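Local coordinates for serine protease (Arthrobacter nicotinovorans, PDB 3WY8), which acts as the trypsin-like protease domain of a longer precursor, with keratinolytic activity, probably hydrolysing peptide bonds in protein substrates, at residues 185-190 / 201-206; 9-14 / 126-131. All blocks are in the same frame, centred on the assembly; numbering follows the deposited sequence.

Contact 1: residues 185-190 / 201-206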
loop_
_atom_site.group_PDB
_atom_site.type_symbol
_atom_site.label_atom_id
_atom_site.label_comp_id
_atom_site.label_asym_id
_atom_site.label_seq_id
_atom_site.Cartn_x
_atom_site.Cartn_y
_atom_site.Cartn_z
ATOM N N GLN A 185 4.506 2.586 -9.482
ATOM C CA GLN A 185 3.314 2.441 -8.649
ATOM C C GLN A 185 2.286 3.521 -8.978
ATOM O O GLN A 185 2.639 4.685 -9.154
ATOM C CB GLN A 185 3.660 2.476 -7.160
ATOM C CG GLN A 185 2.420 2.259 -6.279
ATOM C CD GLN A 185 2.729 2.036 -4.811
ATOM O OE1 GLN A 185 3.882 2.080 -4.382
ATOM N NE2 GLN A 185 1.679 1.792 -4.028
ATOM N N ASN A 186 1.015 3.133 -9.051
ATOM C CA ASN A 186 -0.042 4.065 -9.433
ATOM C C ASN A 186 -1.364 3.853 -8.678
ATOM O O ASN A 186 -2.357 4.509 -8.976
ATOM C CB ASN A 186 -0.236 4.025 -10.958
ATOM C CG ASN A 186 -1.255 5.040 -11.465
ATOM O OD1 ASN A 186 -2.204 4.669 -12.156
ATOM N ND2 ASN A 186 -1.064 6.321 -11.130
ATOM N N SER A 187 -1.362 2.937 -7.703
ATOM C CA SER A 187 -2.468 2.787 -6.744
ATOM C C SER A 187 -2.056 1.856 -5.604
ATOM O O SER A 187 -0.906 1.408 -5.548
ATOM C CB SER A 187 -3.750 2.284 -7.424
ATOM O OG SER A 187 -4.863 2.414 -6.550
ATOM N N VAL A 188 -2.991 1.595 -4.690
ATOM C CA VAL A 188 -2.816 0.622 -3.607
ATOM C C VAL A 188 -4.076 -0.225 -3.468
ATOM O O VAL A 188 -5.158 0.201 -3.862
ATOM C CB VAL A 188 -2.527 1.294 -2.236
ATOM C CG1 VAL A 188 -1.177 1.996 -2.244
ATOM C CG2 VAL A 188 -3.645 2.267 -1.848
ATOM N N ASN A 189 -3.937 -1.425 -2.909
ATOM C CA ASN A 189 -5.101 -2.217 -2.513
ATOM C C ASN A 189 -5.897 -1.499 -1.421
ATOM O O ASN A 189 -5.350 -1.163 -0.368
ATOM C CB ASN A 189 -4.661 -3.591 -2.002
ATOM C CG ASN A 189 -3.921 -4.397 -3.051
ATOM O OD1 ASN A 189 -4.285 -4.395 -4.227
ATOM N ND2 ASN A 189 -2.880 -5.107 -2.623
ATOM N N SER A 190 -7.183 -1.259 -1.670
ATOM C CA SER A 190 -8.005 -0.497 -0.724
ATOM C C SER A 190 -9.212 -1.255 -0.176
ATOM O O SER A 190 -9.392 -1.354 1.044
ATOM C CB SER A 190 -8.451 0.832 -1.348
ATOM O OG SER A 190 -9.405 1.485 -0.519
ATOM N N TYR A 201 -10.301 -3.281 -5.316
ATOM C CA TYR A 201 -10.378 -1.880 -5.716
ATOM C C TYR A 201 -9.261 -1.049 -5.109
ATOM O O TYR A 201 -8.862 -1.267 -3.962
ATOM C CB TYR A 201 -11.737 -1.284 -5.352
ATOM C CG TYR A 201 -12.830 -1.824 -6.226
ATOM C CD1 TYR A 201 -13.103 -1.235 -7.460
ATOM C CD2 TYR A 201 -13.565 -2.943 -5.842
ATOM C CE1 TYR A 201 -14.086 -1.747 -8.291
ATOM C CE2 TYR A 201 -14.565 -3.457 -6.666
ATOM C CZ TYR A 201 -14.813 -2.850 -7.887
ATOM O OH TYR A 201 -15.794 -3.344 -8.719
ATOM N N GLY A 202 -8.762 -0.108 -5.908
ATOM C CA GLY A 202 -7.746 0.845 -5.479
ATOM C C GLY A 202 -8.111 2.250 -5.915
ATOM O O GLY A 202 -8.712 2.433 -6.982
ATOM N N PRO A 203 -7.744 3.260 -5.108
ATOM C CA PRO A 203 -8.111 4.637 -5.441
ATOM C C PRO A 203 -7.332 5.201 -6.628
ATOM O O PRO A 203 -6.208 4.767 -6.918
ATOM C CB PRO A 203 -7.742 5.412 -4.173
ATOM C CG PRO A 203 -6.646 4.622 -3.572
ATOM C CD PRO A 203 -7.009 3.187 -3.834
ATOM N N TYR A 204 -7.941 6.167 -7.306
ATOM C CA TYR A 204 -7.272 6.877 -8.378
ATOM C C TYR A 204 -6.191 7.776 -7.785
ATOM O O TYR A 204 -6.455 8.555 -6.867
ATOM C CB TYR A 204 -8.272 7.717 -9.175
ATOM C CG TYR A 204 -7.603 8.495 -10.277
ATOM C CD1 TYR A 204 -7.219 7.866 -11.460
ATOM C CD2 TYR A 204 -7.323 9.855 -10.125
ATOM C CE1 TYR A 204 -6.583 8.570 -12.472
ATOM C CE2 TYR A 204 -6.690 10.572 -11.134
ATOM C CZ TYR A 204 -6.325 9.923 -12.303
ATOM O OH TYR A 204 -5.704 10.631 -13.303
ATOM N N TRP A 205 -4.973 7.655 -8.300
ATOM C CA TRP A 205 -3.876 8.485 -7.819
ATOM C C TRP A 205 -3.856 9.829 -8.539
ATOM O O TRP A 205 -3.227 9.989 -9.591
ATOM C CB TRP A 205 -2.543 7.738 -7.913
ATOM C CG TRP A 205 -2.250 6.935 -6.672
ATOM C CD1 TRP A 205 -3.155 6.487 -5.745
ATOM C CD2 TRP A 205 -0.967 6.490 -6.226
ATOM N NE1 TRP A 205 -2.511 5.799 -4.750
ATOM C CE2 TRP A 205 -1.167 5.780 -5.022
ATOM C CE3 TRP A 205 0.334 6.618 -6.729
ATOM C CZ2 TRP A 205 -0.108 5.203 -4.308
ATOM C CZ3 TRP A 205 1.387 6.045 -6.016
ATOM C CH2 TRP A 205 1.158 5.350 -4.820
ATOM N N GLY A 206 -4.574 10.788 -7.954
ATOM C CA GLY A 206 -4.731 12.110 -8.537
ATOM C C GLY A 206 -4.007 13.191 -7.766
ATOM O O GLY A 206 -3.053 12.918 -7.048
HETATM O O HOH W 1 -3.209 8.236 -11.816
HETATM O O HOH W 2 -4.693 5.380 -10.118
#
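Ser190 and Tyr201 meet behind the probable Ser-His-Asp triad of this trypsin-like fold, where the chain leaving strand 185-188 packs on the run that leads from strand 199-202 into the C-terminal helix. Ser190 N donates to Tyr201 O (2.8 Å), while Ser190 OG bonds to Asp92, the aspartate of that triad. Further back, Ser187 OG donates to Pro203 O at 2.7 Å; chi1 of -168° sets it beside its own carbonyl carbon, where it meets this acceptor. A side chain on Gly202 would collide with this hydroxyl and with Val188 O. Beyond the proline, the indole of Trp205 packs one face against the backbone of Asn186 and Ser187, its NE1 hydrogen-bonded to Thr93 OG1. Over that face, Asn186 O comes within 3.3 Å of Trp205 CG, and Ser187 CA makes a CH-pi contact 3.7 Å from the five-membered ring centroid. Gln185 CG touches Trp205 CH2 (3.6 Å); its amide donates through NE2 to Ser187 O and is anchored through OE1 by Ser39. One water bridges Asn186 ND2 and Trp205 O; the same amide is held by Tyr125 OH and Gln116 O. An alanine in place of Trp205 would probably open a gap against this backbone and leave Thr93 OG1 without its indole partner. The hydroxyls of Ser187 and Ser190 and the amide of Gln185 thus find partners inside the protein, while water links Asn186 to Trp205.

Contact 2: residues 9-14 / 126-131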
loop_
_atom_site.group_PDB
_atom_site.type_symbol
_atom_site.label_atom_id
_atom_site.label_comp_id
_atom_site.label_asym_id
_atom_site.label_seq_id
_atom_site.Cartn_x
_atom_site.Cartn_y
_atom_site.Cartn_z
ATOM N N LYS A 9 12.315 -6.948 -2.894
ATOM C CA LYS A 9 13.088 -6.157 -1.947
ATOM C C LYS A 9 12.330 -4.943 -1.408
ATOM O O LYS A 9 12.333 -4.691 -0.202
ATOM C CB LYS A 9 14.396 -5.703 -2.605
ATOM C CG LYS A 9 15.579 -5.698 -1.661
ATOM C CD LYS A 9 16.883 -5.321 -2.377
ATOM C CE LYS A 9 17.333 -6.402 -3.359
ATOM N NZ LYS A 9 18.634 -6.060 -4.015
ATOM N N HIS A 10 11.667 -4.216 -2.305
ATOM C CA HIS A 10 11.027 -2.952 -1.947
ATOM C C HIS A 10 9.585 -3.084 -1.429
ATOM O O HIS A 10 9.035 -2.128 -0.877
ATOM C CB HIS A 10 11.104 -1.946 -3.113
ATOM C CG HIS A 10 10.574 -2.469 -4.413
ATOM N ND1 HIS A 10 9.230 -2.489 -4.717
ATOM C CD2 HIS A 10 11.211 -2.976 -5.496
ATOM C CE1 HIS A 10 9.061 -2.990 -5.929
ATOM N NE2 HIS A 10 10.249 -3.288 -6.426
ATOM N N ILE A 11 8.989 -4.264 -1.603
ATOM C CA ILE A 11 7.621 -4.524 -1.134
ATOM C C ILE A 11 7.675 -5.195 0.235
ATOM O O ILE A 11 8.462 -6.122 0.449
ATOM C CB ILE A 11 6.825 -5.432 -2.111
ATOM C CG1 ILE A 11 6.851 -4.862 -3.532
ATOM C CG2 ILE A 11 5.378 -5.627 -1.617
ATOM C CD1 ILE A 11 6.135 -5.727 -4.563
ATOM N N GLY A 12 6.834 -4.735 1.156
ATOM C CA GLY A 12 6.871 -5.256 2.516
ATOM C C GLY A 12 5.533 -5.462 3.202
ATOM O O GLY A 12 4.485 -5.004 2.739
ATOM N N LYS A 13 5.598 -6.182 4.316
ATOM C CA LYS A 13 4.467 -6.390 5.200
ATOM C C LYS A 13 4.507 -5.324 6.288
ATOM O O LYS A 13 5.587 -4.937 6.746
ATOM C CB LYS A 13 4.552 -7.787 5.812
ATOM C CG LYS A 13 3.300 -8.236 6.571
ATOM C CD LYS A 13 3.491 -9.656 7.094
ATOM C CE LYS A 13 2.324 -10.110 7.967
ATOM N NZ LYS A 13 1.086 -10.408 7.194
ATOM N N ILE A 14 3.331 -4.855 6.695
ATOM C CA ILE A 14 3.214 -3.843 7.744
ATOM C C ILE A 14 2.502 -4.426 8.959
ATOM O O ILE A 14 1.472 -5.090 8.819
ATOM C CB ILE A 14 2.440 -2.601 7.244
ATOM C CG1 ILE A 14 3.213 -1.904 6.117
ATOM C CG2 ILE A 14 2.171 -1.615 8.381
ATOM C CD1 ILE A 14 2.370 -0.908 5.318
ATOM N N LYS A 126 -0.351 -4.921 -12.159
ATOM C CA LYS A 126 -0.053 -6.070 -11.316
ATOM C C LYS A 126 0.035 -5.561 -9.878
ATOM O O LYS A 126 0.820 -4.661 -9.582
ATOM C CB LYS A 126 1.242 -6.763 -11.747
ATOM C CG LYS A 126 1.497 -8.085 -11.007
ATOM C CD LYS A 126 2.699 -8.833 -11.567
ATOM C CE LYS A 126 2.905 -10.148 -10.831
ATOM N NZ LYS A 126 3.977 -11.004 -11.425
ATOM N N SER A 127 -0.804 -6.119 -9.010
ATOM C CA SER A 127 -0.884 -5.714 -7.609
ATOM C C SER A 127 -0.272 -6.772 -6.707
ATOM O O SER A 127 -0.429 -7.965 -6.949
ATOM C CB SER A 127 -2.339 -5.473 -7.207
ATOM O OG SER A 127 -2.490 -5.465 -5.790
ATOM N N PHE A 128 0.412 -6.321 -5.664
ATOM C CA PHE A 128 1.082 -7.209 -4.723
ATOM C C PHE A 128 0.580 -6.998 -3.307
ATOM O O PHE A 128 0.110 -5.920 -2.970
ATOM C CB PHE A 128 2.585 -6.948 -4.753
ATOM C CG PHE A 128 3.250 -7.374 -6.027
ATOM C CD1 PHE A 128 3.990 -8.556 -6.072
ATOM C CD2 PHE A 128 3.158 -6.591 -7.177
ATOM C CE1 PHE A 128 4.627 -8.956 -7.251
ATOM C CE2 PHE A 128 3.783 -6.985 -8.363
ATOM C CZ PHE A 128 4.516 -8.171 -8.398
ATOM N N GLY A 129 0.687 -8.027 -2.475
ATOM C CA GLY A 129 0.354 -7.878 -1.065
ATOM C C GLY A 129 0.644 -9.108 -0.235
ATOM O O GLY A 129 1.056 -10.145 -0.763
ATOM N N TYR A 130 0.422 -8.966 1.068
ATOM C CA TYR A 130 0.529 -10.055 2.025
ATOM C C TYR A 130 -0.861 -10.378 2.586
ATOM O O TYR A 130 -1.167 -10.023 3.731
ATOM C CB TYR A 130 1.487 -9.664 3.154
ATOM C CG TYR A 130 2.940 -9.706 2.766
ATOM C CD1 TYR A 130 3.690 -10.864 2.948
ATOM C CD2 TYR A 130 3.569 -8.585 2.215
ATOM C CE1 TYR A 130 5.034 -10.907 2.582
ATOM C CE2 TYR A 130 4.914 -8.618 1.853
ATOM C CZ TYR A 130 5.636 -9.782 2.039
ATOM O OH TYR A 130 6.966 -9.826 1.684
ATOM N N PRO A 131 -1.713 -11.054 1.785
ATOM C CA PRO A 131 -3.046 -11.374 2.293
ATOM C C PRO A 131 -2.956 -12.288 3.511
ATOM O O PRO A 131 -2.142 -13.219 3.526
ATOM C CB PRO A 131 -3.720 -12.085 1.113
ATOM C CG PRO A 131 -2.603 -12.604 0.275
ATOM C CD PRO A 131 -1.488 -11.605 0.433
HETATM O O HOH W 3 8.285 -8.772 -0.686
HETATM O O HOH W 4 -0.165 -8.390 5.813
#
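Tyr130, Ile11 and Lys13 carry the contact between strand 11-18 of the first barrel and the end of strand 124-129 in the second, so it lies at the junction of the two barrels of the chymotrypsin-like fold. No direct hydrogen bond joins the segments; rings and aliphatic carbons do the work. The phenol of Tyr130 stands up against the backbone of the first barrel, its CE2 3.5 Å from Gly12 C, and Lys13 CB covers one face in a CH-pi contact 3.9 Å from the ring centroid. The lysine chain runs extended to its last torsion and bends there (chi4 73°), which brings NZ back within 4.1 Å of Tyr130 CB. Ile11 serves the neighbouring ring: with CD1 anti to CA (chi2 178°), that methyl lies over the face of Phe128, 3.6 Å from CG, while the isoleucine also touches Pro174 and Phe176 of strand 174-177. A water donates to both Ile11 O (2.9 Å) and Tyr130 OH (2.9 Å), and the hydroxyl has a further bond to Tyr62 O. Lys13 NZ donates to a second water at 2.7 Å and to Gly138 O; that water lies 2.8 Å from Tyr130 O, one of several acceptors competing for its protons. The buried ammonium thus has a carbonyl and a water for partners, which would probably stabilise its charge, and the two barrels are joined here by apolar packing flanked by water-mediated links.

How the contacts relate
Contact 1 lies within the second barrel and the run to the C-terminal helix, whereas contact 2 joins that barrel to the first; their centres are 14 Å apart. Asn189 links them directly: its OD1 lies 2.6 Å from Ser127 OG, probably a hydrogen bond, and its ND2 packs 3.1 Å from Phe128 O. The same asparagine bonds through ND2 to Ser170 O, next to Ser171, the likely nucleophile, and its backbone pairs with Gly172. Strand 174-177, paired with both 124-129 and 185-188, separates these two strands in the sheet. Contact 1 therefore borders the probable catalytic triad, and Asn189 connects that surrounding to the barrel junction of contact 2.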